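Local structure of alpha-L-rhamnosidase (Streptomyces avermitilis, 3W5M) at residues W122-A127 against R396-A401; V298-N303 against V376-Y381; Q304-F309 against F453-W458; K352-Q357 against D467-I472. The protein hydrolyses terminal non-reducing alpha-L-rhamnose residues of rhamnosides such as citrus flavonoids and gum arabic, and binds L-rhamnose through a calcium-dependent carbohydrate-binding module. All coordinates share one frame; numbering follows the deposited sequence.

How the contacts relate
All four contacts belong to one region of two facing sheets, consistent with a beta-jelly roll, and they differ by depth and by the sheet they serve. Contacts 1 and 2 are buried and rest on backbone bonds, small or apolar side chains and one bridging water each; their centres lie about 10 Å apart. Contacts 3 and 4 are only partly buried and carry more polar side chains: a salt-bridge network in contact 3, a parallel strand pair with a hydrated polar rim in contact 4. Strand 303-311 begins in contact 2 and runs on into contact 3, whereas contact 4 builds the facing mixed sheet. Contact 1 joins the two sheets and touches each of the other three, through Pro397, Ile123 and Leu400.

Contact 1 (W122-A127 against R396-A401); sequences WISAPA and RPALLA
The indole of Trp122 lies over the side chain of Leu400: Leu400 CB sits 3.7 Å from the centroid of the six-membered ring and only 9° off the ring normal, a CH-pi contact to the face. Leu400 CD2 extends the overlap, reaching Trp122 CZ2 at 3.9 Å, while CD1 packs against the backbone N of Trp122. CG of Trp122 is anti to the carbonyl carbon (chi1 -70°), and the ring beyond it crosses Leu400 obliquely; the carbonyl O of Ala398 stands in the ring plane at the edge. An alanine in place of Trp122 would probably leave Leu400 CB and CD2 without their aromatic cover and open a gap toward Thr324 and Leu326. Next to this pair, the backbones pair antiparallel at Ile123 and Leu399: Ile123 N donates to Leu399 O at 2.9 Å, and Leu399 N returns a bond to Ile123 O at 2.8 Å. Both bonds are nearly straight, above 160° at the hydrogen. The pairing does not continue as a ladder; Ser124 takes over with its side chain, OG donating to Pro397 O at 2.7 Å from above the carbonyl plane. A water that accepts from Ala125 N also donates to Pro397 O at 2.7 Å, which gives that buried carbonyl two donors. Ile123 and Ser124 form an edge strand beside strand 459-463 in one sheet, while Leu399 and Leu400 belong to strand 398-407 of the other. This single bridge therefore ties one sheet to the other within a two-sheet beta-sandwich.

Contact 2 (V298-N303 against V376-Y381); sequences VASAAN and VAPGWY
An antiparallel, hydrogen-bonded pair of Asn303 and Val376 marks the place where strand 303-311 begins and strand 368-377 ends, side by side in the seven-stranded sheet of the beta-sandwich. Val376 N donates to Asn303 O at 3.0 Å, 155° at the hydrogen. The return bond, Asn303 N to Val376 O, is weak: 3.2 Å long and bent to 123°. Two further groups approach the carbonyl of Val376. Ala302 CA makes a CA-H...O contact with Val376 O at 3.3 Å, and a water donates to Val376 O at 2.8 Å while accepting from Asn303 ND2. CG of Asn303 lies beside its own backbone N (chi1 -68°), on the flank where that water sits; ND2 has a firmer partner in Leu129 O. At the next pair, one residue back from Asn303 and one on from Val376, the methyls of Ala302 and Ala377 meet, CB to CB, at 3.8 Å, with Phe565 against both. Beyond them Pro378, which has no N-H, cannot donate to the facing Ala301 O. Its ring leans on the loop instead: Pro378 CG touches Ser300 CB at 3.9 Å and Pro378 CD lies 3.7 Å from Ala301 O. An alanine here would probably open a gap beside Ser300 and Ala301 where CG and CD had been, and free the backbone to turn about its N-CA bond. The chemistry implies that Val376 O, with only a bent backbone bond, is satisfied chiefly by the water, with the CA-H of Ala302 as a lesser contact, while Asn303 O takes the sound backbone bond.

Contact 3 (Q304-F309 against F453-W458); sequences QLRHEF and FDDRAW
Glu308 OE2 is gripped by three donors: Arg306 NH1 and NH2, each at 3.0 Å within the same strand, and Phe453 N at 3.1 Å from the facing loop. NH1 uses the anti lone pair, whereas Phe453 N comes to the syn side. Arg306 NH1 also donates to Asp455 OD2 at 3.0 Å, in the guanidinium plane but meeting OD2 from above the carboxylate plane, 68° out of it. The resulting salt-bridge network sets one positive group between two carboxylates and probably offsets their mutual repulsion. Further bonds, from Arg306 NE to Trp448 O and from Gly452 N to Glu308 OE1, fix both ends of the pair.

Phe453 CD2 stands 3.6 Å above the guanidinium plane, over its centre, with ring and guanidinium turned 55° apart. CG of Arg306 takes the crowded position between backbone N and carbonyl carbon (chi1 70°), which sets it against Trp458 CZ3; Arg306 CD, further along the chain, lies over the face of the six-membered ring of Trp458, 3.8 Å from the centroid. Gln304 CB touches Trp458 CH2 at 3.8 Å. A loop that closes with a type I turn, Asp455 to Trp458, is thus clasped onto strand 303-311 of the seven-stranded antiparallel sheet.

Contact 4 (K352-Q357 against D467-I472); sequences KRVQYQ and DVPEQI
The backbones of Val354 and Ile472 run parallel with CA atoms 5.1 Å apart, joined by a bond from Val354 N to Gln471 O of 3.0 Å and 158° and by a CA-H...O contact from Ile472 CA to Val354 O. A second bond, Gln471 N to Lys352 O, is weak at 3.2 Å; a water donates to that carbonyl at 2.7 Å and accepts from Gln471 NE2.

On the face of Val354 and Ile472 the contact is apolar. With CG1 between backbone N and carbonyl carbon (chi1 69°), Val354 meets Pro469 CG through CG1 at 3.7 Å, and Ile472 CG1 closes on the same methyl. Ile472 CG2 reaches Tyr356 CD2 at 3.7 Å, the two side chains crossing at about a right angle. Strand 471-474 is the outermost member of the mixed five-stranded sheet of the beta-sandwich, parallel to 353-360 where the other neighbours are antiparallel. Tyr356 OH is held by Asp21 OD2 and Leu112 N, so its ring also spans toward the N-terminal part of the chain.

On the other face, Arg353 and Gln471 lie side by side and point the same way, guanidinium and amide planes 68° apart. Arg353 NH2 and Gln471 NE2 come within 3.6 Å, two donors that merely pass each other, while Arg353 NE makes a salt bridge to Asp670 on helix 658-671 and Lys352 NZ bonds the carbonyl of the same residue.

Contact 1 (W122-A127 against R396-A401)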
# COMPACT_ATOMS: atom_id res chain seq x y z
N TRP A 122 12.56 -20.67 -11.82
CA TRP A 122 12.13 -19.35 -12.23
C TRP A 122 12.11 -19.27 -13.75
O TRP A 122 13.11 -19.59 -14.40
CB TRP A 122 13.08 -18.30 -11.68
CG TRP A 122 12.97 -18.14 -10.21
CD1 TRP A 122 13.78 -18.72 -9.24
CD2 TRP A 122 12.02 -17.33 -9.53
NE1 TRP A 122 13.37 -18.31 -7.99
CE2 TRP A 122 12.31 -17.44 -8.14
CE3 TRP A 122 10.95 -16.52 -9.95
CZ2 TRP A 122 11.55 -16.79 -7.17
CZ3 TRP A 122 10.19 -15.87 -8.97
CH2 TRP A 122 10.50 -16.01 -7.61
N ILE A 123 11.00 -18.81 -14.31
CA ILE A 123 10.92 -18.64 -15.76
C ILE A 123 10.41 -17.25 -16.15
O ILE A 123 9.62 -16.62 -15.42
CB ILE A 123 10.05 -19.70 -16.45
CG1 ILE A 123 8.60 -19.65 -15.93
CG2 ILE A 123 10.68 -21.10 -16.35
CD1 ILE A 123 7.67 -20.59 -16.67
N SER A 124 10.82 -16.82 -17.34
CA SER A 124 10.45 -15.51 -17.92
C SER A 124 10.03 -15.73 -19.36
O SER A 124 10.47 -16.69 -19.99
CB SER A 124 11.66 -14.60 -17.94
OG SER A 124 11.94 -14.03 -16.68
N ALA A 125 9.23 -14.81 -19.91
CA ALA A 125 9.01 -14.78 -21.36
C ALA A 125 10.35 -14.42 -22.04
O ALA A 125 11.18 -13.73 -21.44
CB ALA A 125 7.95 -13.76 -21.72
N PRO A 126 10.57 -14.90 -23.29
CA PRO A 126 11.85 -14.64 -23.97
C PRO A 126 12.00 -13.18 -24.42
O PRO A 126 11.02 -12.42 -24.37
CB PRO A 126 11.78 -15.60 -25.17
CG PRO A 126 10.32 -15.65 -25.48
CD PRO A 126 9.66 -15.70 -24.13
N ALA A 127 13.20 -12.81 -24.86
CA ALA A 127 13.57 -11.41 -25.17
C ALA A 127 12.64 -10.67 -26.15
O ALA A 127 12.35 -9.49 -25.94
CB ALA A 127 15.03 -11.32 -25.62
N ARG A 396 13.33 -7.80 -16.08
CA ARG A 396 12.29 -8.65 -16.67
C ARG A 396 11.60 -9.39 -15.56
O ARG A 396 12.26 -9.91 -14.64
CB ARG A 396 12.89 -9.70 -17.61
CG ARG A 396 13.45 -9.15 -18.90
CD ARG A 396 14.40 -10.13 -19.57
NE ARG A 396 15.65 -9.46 -19.92
CZ ARG A 396 16.70 -9.37 -19.10
NH1 ARG A 396 16.65 -9.91 -17.89
NH2 ARG A 396 17.80 -8.74 -19.49
N PRO A 397 10.26 -9.50 -15.65
CA PRO A 397 9.62 -10.31 -14.61
C PRO A 397 9.75 -11.82 -14.78
O PRO A 397 9.92 -12.35 -15.90
CB PRO A 397 8.15 -9.84 -14.66
CG PRO A 397 7.97 -9.33 -16.03
CD PRO A 397 9.29 -8.76 -16.46
N ALA A 398 9.65 -12.51 -13.66
CA ALA A 398 9.79 -13.95 -13.62
C ALA A 398 8.72 -14.59 -12.74
O ALA A 398 8.26 -14.00 -11.78
CB ALA A 398 11.21 -14.33 -13.14
N LEU A 399 8.36 -15.82 -13.09
CA LEU A 399 7.34 -16.64 -12.41
C LEU A 399 7.96 -17.88 -11.76
O LEU A 399 8.81 -18.54 -12.36
CB LEU A 399 6.29 -17.10 -13.44
CG LEU A 399 5.19 -18.03 -12.92
CD1 LEU A 399 4.20 -17.35 -11.99
CD2 LEU A 399 4.46 -18.72 -14.08
N LEU A 400 7.47 -18.23 -10.58
CA LEU A 400 7.79 -19.51 -9.95
C LEU A 400 6.47 -20.19 -9.59
O LEU A 400 5.62 -19.61 -8.89
CB LEU A 400 8.67 -19.30 -8.70
CG LEU A 400 9.24 -20.56 -8.04
CD1 LEU A 400 10.35 -21.12 -8.92
CD2 LEU A 400 9.77 -20.23 -6.66
N ALA A 401 6.24 -21.39 -10.10
CA ALA A 401 4.95 -22.07 -9.80
C ALA A 401 5.14 -23.57 -9.60
O ALA A 401 5.90 -24.20 -10.33
CB ALA A 401 3.94 -21.80 -10.92
O HOH W 1 8.45 -12.69 -18.18

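Contact 2 (V298-N303 against V376-Y381)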
# COMPACT_ATOMS: atom_id res chain seq x y z
N VAL A 298 11.80 1.23 -22.66
CA VAL A 298 11.27 0.35 -21.61
C VAL A 298 10.03 -0.38 -22.13
O VAL A 298 9.15 0.24 -22.69
CB VAL A 298 10.92 1.16 -20.35
CG1 VAL A 298 10.24 0.27 -19.30
CG2 VAL A 298 12.18 1.80 -19.78
N ALA A 299 9.97 -1.69 -21.98
CA ALA A 299 8.75 -2.42 -22.34
C ALA A 299 8.17 -2.94 -21.03
O ALA A 299 8.90 -3.33 -20.13
CB ALA A 299 9.05 -3.56 -23.30
N SER A 300 6.86 -2.91 -20.90
CA SER A 300 6.23 -3.31 -19.67
C SER A 300 5.07 -4.27 -19.92
O SER A 300 4.07 -4.17 -19.24
CB SER A 300 5.73 -2.07 -18.93
OG SER A 300 6.82 -1.24 -18.54
N ALA A 301 5.20 -5.19 -20.87
CA ALA A 301 4.06 -6.05 -21.18
C ALA A 301 3.82 -7.03 -20.03
O ALA A 301 4.75 -7.31 -19.26
CB ALA A 301 4.31 -6.81 -22.48
N ALA A 302 2.57 -7.49 -19.88
CA ALA A 302 2.21 -8.62 -19.01
C ALA A 302 2.00 -9.78 -19.92
O ALA A 302 0.92 -9.93 -20.50
CB ALA A 302 0.94 -8.37 -18.24
N ASN A 303 3.06 -10.56 -20.13
CA ASN A 303 2.98 -11.68 -21.09
C ASN A 303 2.22 -12.89 -20.59
O ASN A 303 2.03 -13.06 -19.40
CB ASN A 303 4.39 -12.11 -21.51
CG ASN A 303 5.09 -11.06 -22.37
OD1 ASN A 303 4.68 -10.76 -23.47
ND2 ASN A 303 6.15 -10.48 -21.84
N VAL A 376 2.22 -12.64 -16.40
CA VAL A 376 3.40 -12.19 -15.62
C VAL A 376 3.75 -10.75 -15.98
O VAL A 376 4.10 -10.48 -17.13
CB VAL A 376 4.62 -13.10 -15.90
CG1 VAL A 376 5.78 -12.64 -14.99
CG2 VAL A 376 4.25 -14.54 -15.67
N ALA A 377 3.70 -9.82 -15.01
CA ALA A 377 3.86 -8.38 -15.27
C ALA A 377 5.01 -7.78 -14.47
O ALA A 377 5.43 -8.38 -13.51
CB ALA A 377 2.57 -7.63 -14.88
N PRO A 378 5.46 -6.56 -14.82
CA PRO A 378 6.60 -5.91 -14.10
C PRO A 378 6.39 -5.55 -12.62
O PRO A 378 7.33 -5.76 -11.84
CB PRO A 378 6.85 -4.63 -14.92
CG PRO A 378 6.24 -4.92 -16.27
CD PRO A 378 5.02 -5.74 -15.97
N GLY A 379 5.22 -5.00 -12.24
CA GLY A 379 4.94 -4.65 -10.83
C GLY A 379 5.99 -3.72 -10.22
O GLY A 379 6.53 -2.85 -10.89
N TRP A 380 6.28 -3.94 -8.94
CA TRP A 380 7.29 -3.16 -8.23
C TRP A 380 8.68 -3.66 -8.56
O TRP A 380 9.66 -2.91 -8.47
CB TRP A 380 7.10 -3.31 -6.72
CG TRP A 380 5.89 -2.66 -6.14
CD1 TRP A 380 5.76 -1.34 -5.73
CD2 TRP A 380 4.66 -3.29 -5.83
NE1 TRP A 380 4.51 -1.14 -5.21
CE2 TRP A 380 3.81 -2.31 -5.25
CE3 TRP A 380 4.17 -4.59 -6.03
CZ2 TRP A 380 2.49 -2.59 -4.86
CZ3 TRP A 380 2.86 -4.88 -5.60
CH2 TRP A 380 2.04 -3.88 -5.03
N TYR A 381 8.78 -4.93 -8.92
CA TYR A 381 10.07 -5.53 -9.23
C TYR A 381 10.77 -4.83 -10.43
O TYR A 381 11.95 -4.53 -10.38
CB TYR A 381 9.87 -7.02 -9.50
CG TYR A 381 11.16 -7.71 -9.83
CD1 TYR A 381 12.03 -8.11 -8.82
CD2 TYR A 381 11.50 -7.95 -11.16
CE1 TYR A 381 13.23 -8.73 -9.13
CE2 TYR A 381 12.70 -8.57 -11.49
CZ TYR A 381 13.55 -8.96 -10.46
OH TYR A 381 14.75 -9.56 -10.80
O HOH W 2 6.42 -10.84 -18.70

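Contact 3 (Q304-F309 against F453-W458)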
# COMPACT_ATOMS: atom_id res chain seq x y z
N GLN A 304 1.78 -13.74 -21.51
CA GLN A 304 1.14 -14.99 -21.18
C GLN A 304 2.11 -16.17 -21.19
O GLN A 304 2.89 -16.32 -22.12
CB GLN A 304 0.02 -15.26 -22.19
CG GLN A 304 -1.07 -14.18 -22.14
CD GLN A 304 -2.17 -14.42 -23.18
OE1 GLN A 304 -1.96 -15.12 -24.20
NE2 GLN A 304 -3.32 -13.81 -22.95
N LEU A 305 2.07 -16.99 -20.14
CA LEU A 305 2.91 -18.19 -20.04
C LEU A 305 2.01 -19.39 -19.79
O LEU A 305 1.02 -19.27 -19.07
CB LEU A 305 3.95 -18.02 -18.93
CG LEU A 305 5.17 -17.13 -19.19
CD1 LEU A 305 4.86 -15.66 -19.37
CD2 LEU A 305 6.08 -17.27 -17.96
N ARG A 306 2.30 -20.54 -20.40
CA ARG A 306 1.40 -21.67 -20.20
C ARG A 306 2.12 -22.99 -20.37
O ARG A 306 3.17 -23.04 -21.02
CB ARG A 306 0.22 -21.67 -21.20
CG ARG A 306 0.63 -21.97 -22.63
CD ARG A 306 -0.55 -21.82 -23.60
NE ARG A 306 -1.77 -22.53 -23.17
CZ ARG A 306 -2.07 -23.79 -23.47
NH1 ARG A 306 -1.22 -24.54 -24.16
NH2 ARG A 306 -3.22 -24.31 -23.05
N HIS A 307 1.49 -24.02 -19.83
CA HIS A 307 1.98 -25.38 -19.89
C HIS A 307 0.81 -26.35 -19.84
O HIS A 307 0.00 -26.31 -18.90
CB HIS A 307 2.88 -25.61 -18.69
CG HIS A 307 3.40 -27.01 -18.59
ND1 HIS A 307 4.12 -27.62 -19.60
CD2 HIS A 307 3.34 -27.91 -17.58
CE1 HIS A 307 4.48 -28.83 -19.22
NE2 HIS A 307 4.01 -29.04 -18.00
N GLU A 308 0.72 -27.25 -20.84
CA GLU A 308 -0.21 -28.39 -20.76
C GLU A 308 0.47 -29.65 -20.25
O GLU A 308 1.68 -29.85 -20.46
CB GLU A 308 -0.90 -28.66 -22.10
CG GLU A 308 -1.91 -27.56 -22.45
CD GLU A 308 -2.75 -27.86 -23.69
OE1 GLU A 308 -3.18 -29.03 -23.86
OE2 GLU A 308 -2.99 -26.91 -24.48
N PHE A 309 -0.30 -30.47 -19.55
CA PHE A 309 0.19 -31.70 -18.95
C PHE A 309 -0.97 -32.67 -18.74
O PHE A 309 -2.15 -32.27 -18.71
CB PHE A 309 0.91 -31.42 -17.61
CG PHE A 309 0.07 -30.64 -16.63
CD1 PHE A 309 -0.08 -29.26 -16.76
CD2 PHE A 309 -0.61 -31.29 -15.61
CE1 PHE A 309 -0.88 -28.56 -15.87
CE2 PHE A 309 -1.40 -30.60 -14.70
CZ PHE A 309 -1.55 -29.23 -14.84
N PHE A 453 -5.29 -26.43 -26.44
CA PHE A 453 -4.98 -25.16 -27.13
C PHE A 453 -3.79 -25.29 -28.06
O PHE A 453 -2.80 -25.92 -27.74
CB PHE A 453 -4.77 -24.03 -26.08
CG PHE A 453 -4.38 -22.70 -26.68
CD1 PHE A 453 -5.35 -21.84 -27.20
CD2 PHE A 453 -3.05 -22.29 -26.70
CE1 PHE A 453 -4.99 -20.62 -27.76
CE2 PHE A 453 -2.67 -21.07 -27.26
CZ PHE A 453 -3.64 -20.23 -27.80
N ASP A 454 -3.88 -24.69 -29.24
CA ASP A 454 -2.79 -24.75 -30.21
C ASP A 454 -1.77 -23.64 -29.96
O ASP A 454 -1.97 -22.51 -30.42
CB ASP A 454 -3.35 -24.66 -31.64
CG ASP A 454 -2.26 -24.69 -32.72
OD1 ASP A 454 -1.07 -24.91 -32.43
OD2 ASP A 454 -2.61 -24.48 -33.90
N ASP A 455 -0.68 -23.96 -29.23
CA ASP A 455 0.39 -23.00 -28.95
C ASP A 455 1.70 -23.21 -29.74
O ASP A 455 2.78 -22.79 -29.31
CB ASP A 455 0.66 -22.88 -27.43
CG ASP A 455 1.20 -24.18 -26.79
OD1 ASP A 455 1.43 -25.18 -27.53
OD2 ASP A 455 1.41 -24.19 -25.54
N ARG A 456 1.62 -23.84 -30.91
CA ARG A 456 2.84 -24.14 -31.68
C ARG A 456 3.63 -22.90 -32.10
O ARG A 456 4.85 -22.98 -32.25
CB ARG A 456 2.52 -25.02 -32.89
CG ARG A 456 2.64 -26.52 -32.61
CD ARG A 456 1.51 -27.30 -33.28
NE ARG A 456 1.25 -26.83 -34.65
CZ ARG A 456 0.06 -26.89 -35.26
NH1 ARG A 456 -1.00 -27.41 -34.65
NH2 ARG A 456 -0.06 -26.43 -36.49
N ALA A 457 2.95 -21.77 -32.28
CA ALA A 457 3.60 -20.51 -32.61
C ALA A 457 3.86 -19.59 -31.40
O ALA A 457 4.26 -18.44 -31.56
CB ALA A 457 2.81 -19.76 -33.68
N TRP A 458 3.62 -20.10 -30.19
CA TRP A 458 4.14 -19.47 -28.97
C TRP A 458 5.66 -19.70 -28.86
O TRP A 458 6.22 -20.55 -29.58
CB TRP A 458 3.38 -20.01 -27.76
CG TRP A 458 1.98 -19.48 -27.63
CD1 TRP A 458 1.07 -19.27 -28.65
CD2 TRP A 458 1.31 -19.13 -26.42
NE1 TRP A 458 -0.11 -18.78 -28.13
CE2 TRP A 458 0.01 -18.68 -26.77
CE3 TRP A 458 1.69 -19.11 -25.07
CZ2 TRP A 458 -0.91 -18.24 -25.82
CZ3 TRP A 458 0.78 -18.66 -24.14
CH2 TRP A 458 -0.52 -18.24 -24.52
O HOH W 3 2.18 -26.83 -23.42

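Contact 4 (K352-Q357 against D467-I472)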
# COMPACT_ATOMS: atom_id res chain seq x y z
N LYS A 352 16.14 -9.66 -0.60
CA LYS A 352 16.12 -10.35 0.69
C LYS A 352 15.03 -11.38 0.83
O LYS A 352 15.25 -12.44 1.42
CB LYS A 352 16.05 -9.33 1.84
CG LYS A 352 17.31 -8.46 1.88
CD LYS A 352 17.40 -7.65 3.15
CE LYS A 352 18.73 -6.91 3.21
NZ LYS A 352 18.87 -6.31 4.56
N ARG A 353 13.84 -11.09 0.29
CA ARG A 353 12.74 -12.04 0.43
C ARG A 353 11.68 -11.77 -0.65
O ARG A 353 11.52 -10.63 -1.14
CB ARG A 353 12.11 -11.98 1.83
CG ARG A 353 11.29 -10.72 2.09
CD ARG A 353 10.80 -10.60 3.53
NE ARG A 353 11.95 -10.38 4.43
CZ ARG A 353 12.37 -11.26 5.33
NH1 ARG A 353 11.73 -12.43 5.49
NH2 ARG A 353 13.45 -10.99 6.07
N VAL A 354 11.01 -12.85 -1.04
CA VAL A 354 9.80 -12.72 -1.85
C VAL A 354 8.73 -13.56 -1.14
O VAL A 354 9.02 -14.60 -0.55
CB VAL A 354 10.02 -13.13 -3.32
CG1 VAL A 354 10.28 -14.62 -3.47
CG2 VAL A 354 8.85 -12.65 -4.21
N GLN A 355 7.47 -13.13 -1.20
CA GLN A 355 6.40 -13.84 -0.51
C GLN A 355 5.68 -14.74 -1.52
O GLN A 355 5.49 -14.33 -2.65
CB GLN A 355 5.43 -12.84 0.14
CG GLN A 355 6.11 -12.03 1.23
CD GLN A 355 5.14 -11.40 2.22
OE1 GLN A 355 5.06 -11.81 3.41
NE2 GLN A 355 4.42 -10.42 1.76
N TYR A 356 5.32 -15.95 -1.13
CA TYR A 356 4.54 -16.86 -2.03
C TYR A 356 3.12 -17.07 -1.49
O TYR A 356 2.83 -16.86 -0.28
CB TYR A 356 5.26 -18.21 -2.26
CG TYR A 356 5.20 -19.16 -1.07
CD1 TYR A 356 4.09 -19.99 -0.86
CD2 TYR A 356 6.27 -19.22 -0.16
CE1 TYR A 356 4.03 -20.85 0.23
CE2 TYR A 356 6.23 -20.10 0.92
CZ TYR A 356 5.12 -20.91 1.11
OH TYR A 356 5.04 -21.76 2.19
N GLN A 357 2.24 -17.47 -2.40
CA GLN A 357 0.81 -17.68 -2.10
C GLN A 357 0.49 -19.15 -2.26
O GLN A 357 1.14 -19.85 -3.04
CB GLN A 357 -0.10 -16.85 -3.04
CG GLN A 357 0.07 -15.32 -2.96
CD GLN A 357 1.44 -14.83 -3.37
OE1 GLN A 357 1.89 -15.06 -4.50
NE2 GLN A 357 2.15 -14.18 -2.41
N ASP A 467 18.40 -12.08 -10.04
CA ASP A 467 18.94 -12.48 -8.75
C ASP A 467 17.87 -13.26 -7.98
O ASP A 467 16.70 -12.87 -7.97
CB ASP A 467 19.38 -11.25 -7.94
CG ASP A 467 20.49 -10.46 -8.63
OD1 ASP A 467 21.61 -11.00 -8.80
OD2 ASP A 467 20.24 -9.29 -9.00
N VAL A 468 18.26 -14.36 -7.36
CA VAL A 468 17.36 -15.18 -6.57
C VAL A 468 17.21 -14.54 -5.19
O VAL A 468 18.23 -14.28 -4.52
CB VAL A 468 17.91 -16.62 -6.41
CG1 VAL A 468 17.00 -17.45 -5.52
CG2 VAL A 468 18.08 -17.32 -7.77
N PRO A 469 15.96 -14.28 -4.74
CA PRO A 469 15.76 -13.78 -3.37
C PRO A 469 16.36 -14.74 -2.37
O PRO A 469 16.25 -15.94 -2.56
CB PRO A 469 14.23 -13.80 -3.19
CG PRO A 469 13.67 -13.79 -4.57
CD PRO A 469 14.71 -14.36 -5.51
N GLU A 470 16.96 -14.20 -1.31
CA GLU A 470 17.53 -15.00 -0.23
C GLU A 470 16.53 -15.97 0.42
O GLU A 470 16.87 -17.10 0.76
CB GLU A 470 18.16 -14.09 0.84
CG GLU A 470 19.45 -13.42 0.35
CD GLU A 470 20.02 -12.38 1.32
OE1 GLU A 470 19.90 -12.54 2.56
OE2 GLU A 470 20.62 -11.39 0.84
N GLN A 471 15.28 -15.52 0.59
CA GLN A 471 14.25 -16.30 1.26
C GLN A 471 12.97 -16.25 0.44
O GLN A 471 12.66 -15.21 -0.12
CB GLN A 471 13.96 -15.70 2.62
CG GLN A 471 15.16 -15.58 3.54
CD GLN A 471 14.69 -15.21 4.92
OE1 GLN A 471 13.89 -15.92 5.52
NE2 GLN A 471 15.15 -14.07 5.41
N ILE A 472 12.27 -17.38 0.36
CA ILE A 472 10.92 -17.45 -0.22
C ILE A 472 10.02 -17.83 0.95
O ILE A 472 10.14 -18.93 1.52
CB ILE A 472 10.86 -18.48 -1.37
CG1 ILE A 472 11.96 -18.16 -2.40
CG2 ILE A 472 9.46 -18.52 -1.98
CD1 ILE A 472 12.09 -19.16 -3.54
O HOH W 4 16.69 -12.19 3.73